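Side-chain contacts in FAD:protein FMN transferase (Vibrio cholerae, PDB 6NXI), which probably transfers the FMN moiety of FAD onto a threonine hydroxyl of a target flavoprotein, releasing AMP, with the help of magnesium: residues 258-263 with 273-278; 90-95 with 284-289. All coordinates share one frame; numbering follows the deposited sequence.

Contact 1. Residues 258-263 with 273-278; sequences VTVLDK and TGLMVM. With MG (magnesium ion), chain C; FAD (flavin-adenine dinucleotide), chain B.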
loop_
_atom_site.group_PDB
_atom_site.type_symbol
_atom_site.label_atom_id
_atom_site.label_comp_id
_atom_site.label_asym_id
_atom_site.label_seq_id
_atom_site.Cartn_x
_atom_site.Cartn_y
_atom_site.Cartn_z
ATOM N N VAL A 258 6.767 -5.472 7.391
ATOM C CA VAL A 258 5.460 -5.970 7.824
ATOM C C VAL A 258 4.820 -6.546 6.585
ATOM O O VAL A 258 4.701 -5.795 5.590
ATOM C CB VAL A 258 4.592 -4.847 8.419
ATOM C CG1 VAL A 258 3.254 -5.390 8.811
ATOM C CG2 VAL A 258 5.295 -4.167 9.607
ATOM N N THR A 259 4.439 -7.809 6.684
ATOM C CA THR A 259 3.659 -8.523 5.656
ATOM C C THR A 259 2.246 -8.789 6.190
ATOM O O THR A 259 2.113 -9.365 7.266
ATOM C CB THR A 259 4.336 -9.843 5.282
ATOM O OG1 THR A 259 5.678 -9.506 4.916
ATOM C CG2 THR A 259 3.598 -10.486 4.126
ATOM N N VAL A 260 1.218 -8.411 5.411
ATOM C CA VAL A 260 -0.200 -8.572 5.772
ATOM C C VAL A 260 -0.906 -9.348 4.656
ATOM O O VAL A 260 -0.739 -9.004 3.470
ATOM C CB VAL A 260 -0.868 -7.202 6.012
ATOM C CG1 VAL A 260 -2.339 -7.389 6.300
ATOM C CG2 VAL A 260 -0.187 -6.419 7.125
ATOM N N LEU A 261 -1.697 -10.337 5.054
ATOM C CA LEU A 261 -2.687 -10.968 4.146
ATOM C C LEU A 261 -4.084 -10.389 4.394
ATOM O O LEU A 261 -4.489 -10.202 5.540
ATOM C CB LEU A 261 -2.713 -12.465 4.381
ATOM C CG LEU A 261 -1.363 -13.162 4.449
ATOM C CD1 LEU A 261 -1.560 -14.671 4.688
ATOM C CD2 LEU A 261 -0.571 -12.906 3.203
ATOM N N ASP A 262 -4.821 -10.193 3.310
ATOM C CA ASP A 262 -6.256 -9.818 3.378
ATOM C C ASP A 262 -6.868 -10.243 2.043
ATOM O O ASP A 262 -6.151 -10.236 1.074
ATOM C CB ASP A 262 -6.458 -8.323 3.610
ATOM C CG ASP A 262 -7.876 -7.933 4.008
ATOM O OD1 ASP A 262 -8.156 -8.016 5.221
ATOM O OD2 ASP A 262 -8.703 -7.606 3.097
ATOM N N LYS A 263 -8.154 -10.494 2.025
ATOM C CA LYS A 263 -8.882 -10.750 0.764
ATOM C C LYS A 263 -8.757 -9.551 -0.190
ATOM O O LYS A 263 -8.798 -9.753 -1.415
ATOM C CB LYS A 263 -10.340 -11.085 1.099
ATOM C CG LYS A 263 -10.524 -12.419 1.825
ATOM C CD LYS A 263 -10.157 -13.629 0.987
ATOM C CE LYS A 263 -10.562 -14.943 1.625
ATOM N NZ LYS A 263 -9.635 -16.016 1.189
ATOM N N THR A 273 1.391 -0.748 6.139
ATOM C CA THR A 273 2.071 0.527 6.481
ATOM C C THR A 273 1.627 0.932 7.902
ATOM O O THR A 273 2.449 1.387 8.726
ATOM C CB THR A 273 1.767 1.603 5.429
ATOM O OG1 THR A 273 2.060 1.126 4.088
ATOM C CG2 THR A 273 2.571 2.847 5.749
ATOM N N GLY A 274 0.321 0.868 8.178
ATOM C CA GLY A 274 -0.223 1.291 9.463
ATOM C C GLY A 274 0.357 0.511 10.609
ATOM O O GLY A 274 0.822 1.136 11.595
ATOM N N LEU A 275 0.411 -0.813 10.492
ATOM C CA LEU A 275 0.963 -1.644 11.578
ATOM C C LEU A 275 2.474 -1.350 11.732
ATOM O O LEU A 275 2.976 -1.294 12.882
ATOM C CB LEU A 275 0.657 -3.115 11.321
ATOM C CG LEU A 275 -0.820 -3.488 11.257
ATOM C CD1 LEU A 275 -0.952 -4.981 10.994
ATOM C CD2 LEU A 275 -1.574 -3.137 12.530
ATOM N N MET A 276 3.197 -1.107 10.644
ATOM C CA MET A 276 4.641 -0.731 10.726
ATOM C C MET A 276 4.833 0.527 11.596
ATOM O O MET A 276 5.715 0.541 12.470
ATOM C CB MET A 276 5.225 -0.532 9.337
ATOM C CG MET A 276 6.679 -0.179 9.366
ATOM S SD MET A 276 7.469 -0.959 7.910
ATOM C CE MET A 276 9.106 -0.299 8.207
ATOM N N VAL A 277 4.012 1.547 11.396
ATOM C CA VAL A 277 4.088 2.834 12.131
ATOM C C VAL A 277 3.716 2.577 13.600
ATOM O O VAL A 277 4.317 3.220 14.505
ATOM C CB VAL A 277 3.216 3.928 11.488
ATOM C CG1 VAL A 277 3.133 5.157 12.359
ATOM C CG2 VAL A 277 3.669 4.285 10.070
ATOM N N MET A 278 2.783 1.653 13.865
ATOM C CA MET A 278 2.351 1.349 15.269
ATOM C C MET A 278 3.495 0.717 16.060
ATOM O O MET A 278 3.586 0.978 17.289
ATOM C CB MET A 278 1.145 0.403 15.294
ATOM C CG MET A 278 -0.106 1.021 14.768
ATOM S SD MET A 278 -1.517 -0.122 14.994
ATOM C CE MET A 278 -2.031 0.322 16.645
HETATM MG MG MG C . 0.647 0.649 2.280
HETATM P PA FAD B . 3.795 1.917 1.524
HETATM O O1A FAD B . 4.712 1.417 2.581
HETATM O O2A FAD B . 2.657 1.083 1.086
HETATM O O5B FAD B . 3.228 3.355 1.928
HETATM C C5B FAD B . 4.235 4.397 2.034
HETATM C C4B FAD B . 3.803 5.648 1.309
HETATM O O4B FAD B . 2.579 6.199 1.854
HETATM C C3B FAD B . 4.848 6.756 1.420
HETATM O O3B FAD B . 5.738 6.696 0.304
HETATM C C2B FAD B . 3.999 8.032 1.468
HETATM O O2B FAD B . 3.625 8.443 0.172
HETATM C C1B FAD B . 2.771 7.559 2.234
HETATM N N9A FAD B . 2.854 7.603 3.678
HETATM C C8A FAD B . 3.990 7.725 4.491
HETATM N N7A FAD B . 3.694 7.591 5.761
HETATM C C5A FAD B . 2.325 7.428 5.824
HETATM C C6A FAD B . 1.446 7.272 6.907
HETATM N N6A FAD B . 1.832 7.184 8.192
HETATM N N1A FAD B . 0.146 7.081 6.602
HETATM C C2A FAD B . -0.237 7.149 5.311
HETATM N N3A FAD B . 0.506 7.287 4.205
HETATM C C4A FAD B . 1.799 7.433 4.544
HETATM N N1 FAD B . 5.726 7.625 -7.813
HETATM C C2 FAD B . 6.376 8.385 -8.762
HETATM O O2 FAD B . 7.606 8.591 -8.665
HETATM N N3 FAD B . 5.724 8.900 -9.836
HETATM C C4 FAD B . 4.380 8.721 -10.032
HETATM O O4 FAD B . 3.815 9.226 -10.993
HETATM C C4X FAD B . 3.661 7.957 -9.054
HETATM N N5 FAD B . 2.364 7.780 -9.207
HETATM C C5X FAD B . 1.694 7.052 -8.252
HETATM C C6 FAD B . 0.302 6.870 -8.383
HETATM C C7 FAD B . -0.447 6.152 -7.475
HETATM C C7M FAD B . -1.937 5.993 -7.681
HETATM C C8 FAD B . 0.218 5.560 -6.375
HETATM C C8M FAD B . -0.536 4.773 -5.335
HETATM C C9 FAD B . 1.598 5.736 -6.230
HETATM C C9A FAD B . 2.360 6.465 -7.154
HETATM N N10 FAD B . 3.737 6.682 -7.024
HETATM C C10 FAD B . 4.432 7.428 -7.960
HETATM C "C1'" FAD B . 4.487 6.034 -5.926
HETATM C "C2'" FAD B . 4.334 6.686 -4.599
HETATM O "O2'" FAD B . 4.874 8.003 -4.624
HETATM C "C3'" FAD B . 5.089 5.859 -3.544
HETATM O "O3'" FAD B . 6.477 5.812 -3.788
HETATM C "C4'" FAD B . 4.665 4.405 -3.467
HETATM O "O4'" FAD B . 3.257 4.321 -3.621
HETATM C "C5'" FAD B . 5.163 3.740 -2.198
HETATM O "O5'" FAD B . 4.544 2.433 -2.108
HETATM P P FAD B . 5.085 1.394 -1.044
HETATM O O1P FAD B . 6.546 1.337 -1.042
HETATM O O2P FAD B . 4.198 0.197 -1.299
HETATM O O3P FAD B . 4.678 2.202 0.262
#
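Val258 and Met276 make the tight part of the contact, where the strand lies closest to the helix: the valine methyl CG2 sits 3.6 Å from Met276 CB and almost as near its CA. This closest touch is at the root of the methionine; with Met276 CG anti to the backbone N (chi1 -179°), the thioether passes a little farther off. Leu275 is held more loosely. CG1 of Val258 faces Leu275 CB at 4.3 Å, and Val260 CG2 and Leu275 CD1 are 4.2 Å apart, these two side chains crossing nearly at right angles. Here helix 265-278 returns across the face of the eight-stranded antiparallel sheet, its segment axis at 139° to that of strand 258-262. Beyond Val260 the strand leaves segment 273-278, Asp262 packs instead on Thr267 and Ala268 near the start of the same helix, and the chain comes out to solvent at Lys263. The helix turns its other side to the cofactor. There Thr273 OG1, beside its own backbone N (chi1 -53°), binds magnesium at 2.3 Å, and FAD O2A binds the same ion at 2.4 Å; Asp269 and Thr155 also bind it. Val277 CG2 stands 3.9 Å from the adenine amino nitrogen, FAD N6A.

Contact 2. Residues 90-95 with 284-289; sequences LTEGAL and MAVAEA. With FAD (flavin-adenine dinucleotide), chain B.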
loop_
_atom_site.group_PDB
_atom_site.type_symbol
_atom_site.label_atom_id
_atom_site.label_comp_id
_atom_site.label_asym_id
_atom_site.label_seq_id
_atom_site.Cartn_x
_atom_site.Cartn_y
_atom_site.Cartn_z
ATOM N N LEU A 90 -8.532 1.972 12.943
ATOM C CA LEU A 90 -8.107 0.634 13.385
ATOM C C LEU A 90 -6.654 0.717 13.849
ATOM O O LEU A 90 -6.343 0.049 14.804
ATOM C CB LEU A 90 -8.318 -0.380 12.266
ATOM C CG LEU A 90 -8.061 -1.826 12.670
ATOM C CD1 LEU A 90 -9.039 -2.300 13.745
ATOM C CD2 LEU A 90 -8.126 -2.715 11.443
ATOM N N THR A 91 -5.826 1.561 13.220
ATOM C CA THR A 91 -4.401 1.672 13.554
ATOM C C THR A 91 -4.151 2.789 14.559
ATOM O O THR A 91 -2.990 3.190 14.688
ATOM C CB THR A 91 -3.560 1.788 12.267
ATOM O OG1 THR A 91 -3.899 3.001 11.594
ATOM C CG2 THR A 91 -3.726 0.583 11.384
ATOM N N GLU A 92 -5.179 3.274 15.277
ATOM C CA GLU A 92 -4.991 4.271 16.368
ATOM C C GLU A 92 -4.292 5.519 15.788
ATOM O O GLU A 92 -3.455 6.098 16.500
ATOM C CB GLU A 92 -4.212 3.632 17.541
ATOM C CG GLU A 92 -4.885 2.393 18.173
ATOM C CD GLU A 92 -4.059 1.566 19.179
ATOM O OE1 GLU A 92 -2.883 1.943 19.491
ATOM O OE2 GLU A 92 -4.559 0.498 19.627
ATOM N N GLY A 93 -4.582 5.911 14.535
ATOM C CA GLY A 93 -4.051 7.157 13.929
ATOM C C GLY A 93 -2.755 6.978 13.145
ATOM O O GLY A 93 -2.271 7.976 12.552
ATOM N N ALA A 94 -2.172 5.790 13.187
ATOM C CA ALA A 94 -0.857 5.511 12.559
ATOM C C ALA A 94 -0.935 5.688 11.030
ATOM O O ALA A 94 -0.031 6.270 10.445
ATOM C CB ALA A 94 -0.396 4.125 12.939
ATOM N N LEU A 95 -1.933 5.091 10.382
ATOM C CA LEU A 95 -2.133 5.295 8.941
ATOM C C LEU A 95 -2.932 6.563 8.755
ATOM O O LEU A 95 -4.103 6.611 9.183
ATOM C CB LEU A 95 -2.865 4.123 8.300
ATOM C CG LEU A 95 -2.773 4.145 6.781
ATOM C CD1 LEU A 95 -1.402 3.650 6.331
ATOM C CD2 LEU A 95 -3.880 3.324 6.114
ATOM N N MET A 284 1.038 -5.752 16.615
ATOM C CA MET A 284 0.687 -7.184 16.733
ATOM C C MET A 284 -0.595 -7.314 17.571
ATOM O O MET A 284 -1.412 -8.211 17.261
ATOM C CB MET A 284 1.834 -8.010 17.319
ATOM C CG MET A 284 3.071 -8.058 16.422
ATOM S SD MET A 284 2.746 -8.642 14.722
ATOM C CE MET A 284 2.079 -10.255 15.122
ATOM N N ALA A 285 -0.821 -6.399 18.523
ATOM C CA ALA A 285 -2.033 -6.408 19.376
ATOM C C ALA A 285 -3.254 -6.149 18.487
ATOM O O ALA A 285 -4.251 -6.914 18.601
ATOM C CB ALA A 285 -1.946 -5.422 20.508
ATOM N N VAL A 286 -3.179 -5.176 17.583
ATOM C CA VAL A 286 -4.296 -4.936 16.623
ATOM C C VAL A 286 -4.495 -6.170 15.742
ATOM O O VAL A 286 -5.658 -6.549 15.446
ATOM C CB VAL A 286 -4.079 -3.645 15.809
ATOM C CG1 VAL A 286 -5.053 -3.546 14.634
ATOM C CG2 VAL A 286 -4.202 -2.443 16.710
ATOM N N ALA A 287 -3.416 -6.797 15.275
ATOM C CA ALA A 287 -3.516 -7.952 14.359
ATOM C C ALA A 287 -4.207 -9.104 15.103
ATOM O O ALA A 287 -5.020 -9.845 14.523
ATOM C CB ALA A 287 -2.161 -8.387 13.864
ATOM N N GLU A 288 -3.842 -9.300 16.356
ATOM C CA GLU A 288 -4.472 -10.356 17.185
ATOM C C GLU A 288 -5.961 -10.106 17.401
ATOM O O GLU A 288 -6.730 -11.072 17.251
ATOM C CB GLU A 288 -3.778 -10.430 18.538
ATOM C CG GLU A 288 -2.502 -11.212 18.432
ATOM C CD GLU A 288 -2.682 -12.637 17.967
ATOM O OE1 GLU A 288 -3.671 -13.298 18.364
ATOM O OE2 GLU A 288 -1.762 -13.112 17.329
ATOM N N ALA A 289 -6.329 -8.874 17.731
ATOM C CA ALA A 289 -7.703 -8.492 18.120
ATOM C C ALA A 289 -8.623 -8.555 16.901
ATOM O O ALA A 289 -9.855 -8.658 17.090
ATOM C CB ALA A 289 -7.701 -7.126 18.751
HETATM P PA FAD B . 3.795 1.917 1.524
HETATM O O1A FAD B . 4.712 1.417 2.581
HETATM O O2A FAD B . 2.657 1.083 1.086
HETATM O O5B FAD B . 3.228 3.355 1.928
HETATM C C5B FAD B . 4.235 4.397 2.034
HETATM C C4B FAD B . 3.803 5.648 1.309
HETATM O O4B FAD B . 2.579 6.199 1.854
HETATM C C3B FAD B . 4.848 6.756 1.420
HETATM O O3B FAD B . 5.738 6.696 0.304
HETATM C C2B FAD B . 3.999 8.032 1.468
HETATM O O2B FAD B . 3.625 8.443 0.172
HETATM C C1B FAD B . 2.771 7.559 2.234
HETATM N N9A FAD B . 2.854 7.603 3.678
HETATM C C8A FAD B . 3.990 7.725 4.491
HETATM N N7A FAD B . 3.694 7.591 5.761
HETATM C C5A FAD B . 2.325 7.428 5.824
HETATM C C6A FAD B . 1.446 7.272 6.907
HETATM N N6A FAD B . 1.832 7.184 8.192
HETATM N N1A FAD B . 0.146 7.081 6.602
HETATM C C2A FAD B . -0.237 7.149 5.311
HETATM N N3A FAD B . 0.506 7.287 4.205
HETATM C C4A FAD B . 1.799 7.433 4.544
HETATM N N1 FAD B . 5.726 7.625 -7.813
HETATM C C2 FAD B . 6.376 8.385 -8.762
HETATM O O2 FAD B . 7.606 8.591 -8.665
HETATM N N3 FAD B . 5.724 8.900 -9.836
HETATM C C4 FAD B . 4.380 8.721 -10.032
HETATM O O4 FAD B . 3.815 9.226 -10.993
HETATM C C4X FAD B . 3.661 7.957 -9.054
HETATM N N5 FAD B . 2.364 7.780 -9.207
HETATM C C5X FAD B . 1.694 7.052 -8.252
HETATM C C6 FAD B . 0.302 6.870 -8.383
HETATM C C7 FAD B . -0.447 6.152 -7.475
HETATM C C7M FAD B . -1.937 5.993 -7.681
HETATM C C8 FAD B . 0.218 5.560 -6.375
HETATM C C8M FAD B . -0.536 4.773 -5.335
HETATM C C9 FAD B . 1.598 5.736 -6.230
HETATM C C9A FAD B . 2.360 6.465 -7.154
HETATM N N10 FAD B . 3.737 6.682 -7.024
HETATM C C10 FAD B . 4.432 7.428 -7.960
HETATM C "C1'" FAD B . 4.487 6.034 -5.926
HETATM C "C2'" FAD B . 4.334 6.686 -4.599
HETATM O "O2'" FAD B . 4.874 8.003 -4.624
HETATM C "C3'" FAD B . 5.089 5.859 -3.544
HETATM O "O3'" FAD B . 6.477 5.812 -3.788
HETATM C "C4'" FAD B . 4.665 4.405 -3.467
HETATM O "O4'" FAD B . 3.257 4.321 -3.621
HETATM C "C5'" FAD B . 5.163 3.740 -2.198
HETATM O "O5'" FAD B . 4.544 2.433 -2.108
HETATM P P FAD B . 5.085 1.394 -1.044
HETATM O O1P FAD B . 6.546 1.337 -1.042
HETATM O O2P FAD B . 4.198 0.197 -1.299
HETATM O O3P FAD B . 4.678 2.202 0.262
#
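Ala94 and Leu95, at the end of turn 90-95, border the adenine end of the FAD pocket, while Leu90 and Glu92 rest on Val286 of helix 280-289. Val286 makes every touch from the helix side. Both its methyls, CG1 and CG2, lie 3.8 Å from the carbonyl oxygen Leu90 O, apolar groups against a backbone one, and CG1 also meets Leu90 CG at 4.0 Å. Leu90 CG swings anti to its own N (chi1 -173°), which carries the branch point across to the valine. At the outer edge Glu92 stretches past Val286, with OE2 4.2 Å from CG2; that carboxylate is held by a salt bridge to Arg282, a few residues earlier in the same helix as Val286. The peptide turns here through a Schellman motif that ends helix 75-90, with Glu92 at positive phi as the C-prime residue and Gly93 N bonded to Asn88 O, merged with a type I' turn from Thr91 to Ala94. Thr91 OG1 accepts a nearly straight bond from Leu95 N (3.1 Å, 169°) and is also hydrogen-bonded to Leu87 O, pinning the turn to the helix. On the ligand side FAD N6A donates to Ala94 O at 3.1 Å, again almost linearly, and Leu95 CD1 packs 3.8 Å from adenine N1A.

From the N terminus the chain lays down two strands at one side of the large sheet, 7-14 and 17-24, before helix 75-90 and the turn 90-95; three more strands of that sheet follow before strand 255-262. Contact 1 closes a short loop, with nine mostly helical residues between its segments, as helix 265-278 folds back on that strand. Helix 280-289 follows at once and returns to the turn, so contact 2 closes a loop of 188 residues in which contact 1 is nested. They touch mainly through Met278, whose CE lies 3.5 Å from Val286 CG2 and 3.4 Å from Glu92 OE1, and Gly274 O also packs on Ala94 CB. Together they join sheet, consecutive helices and turn beside FAD.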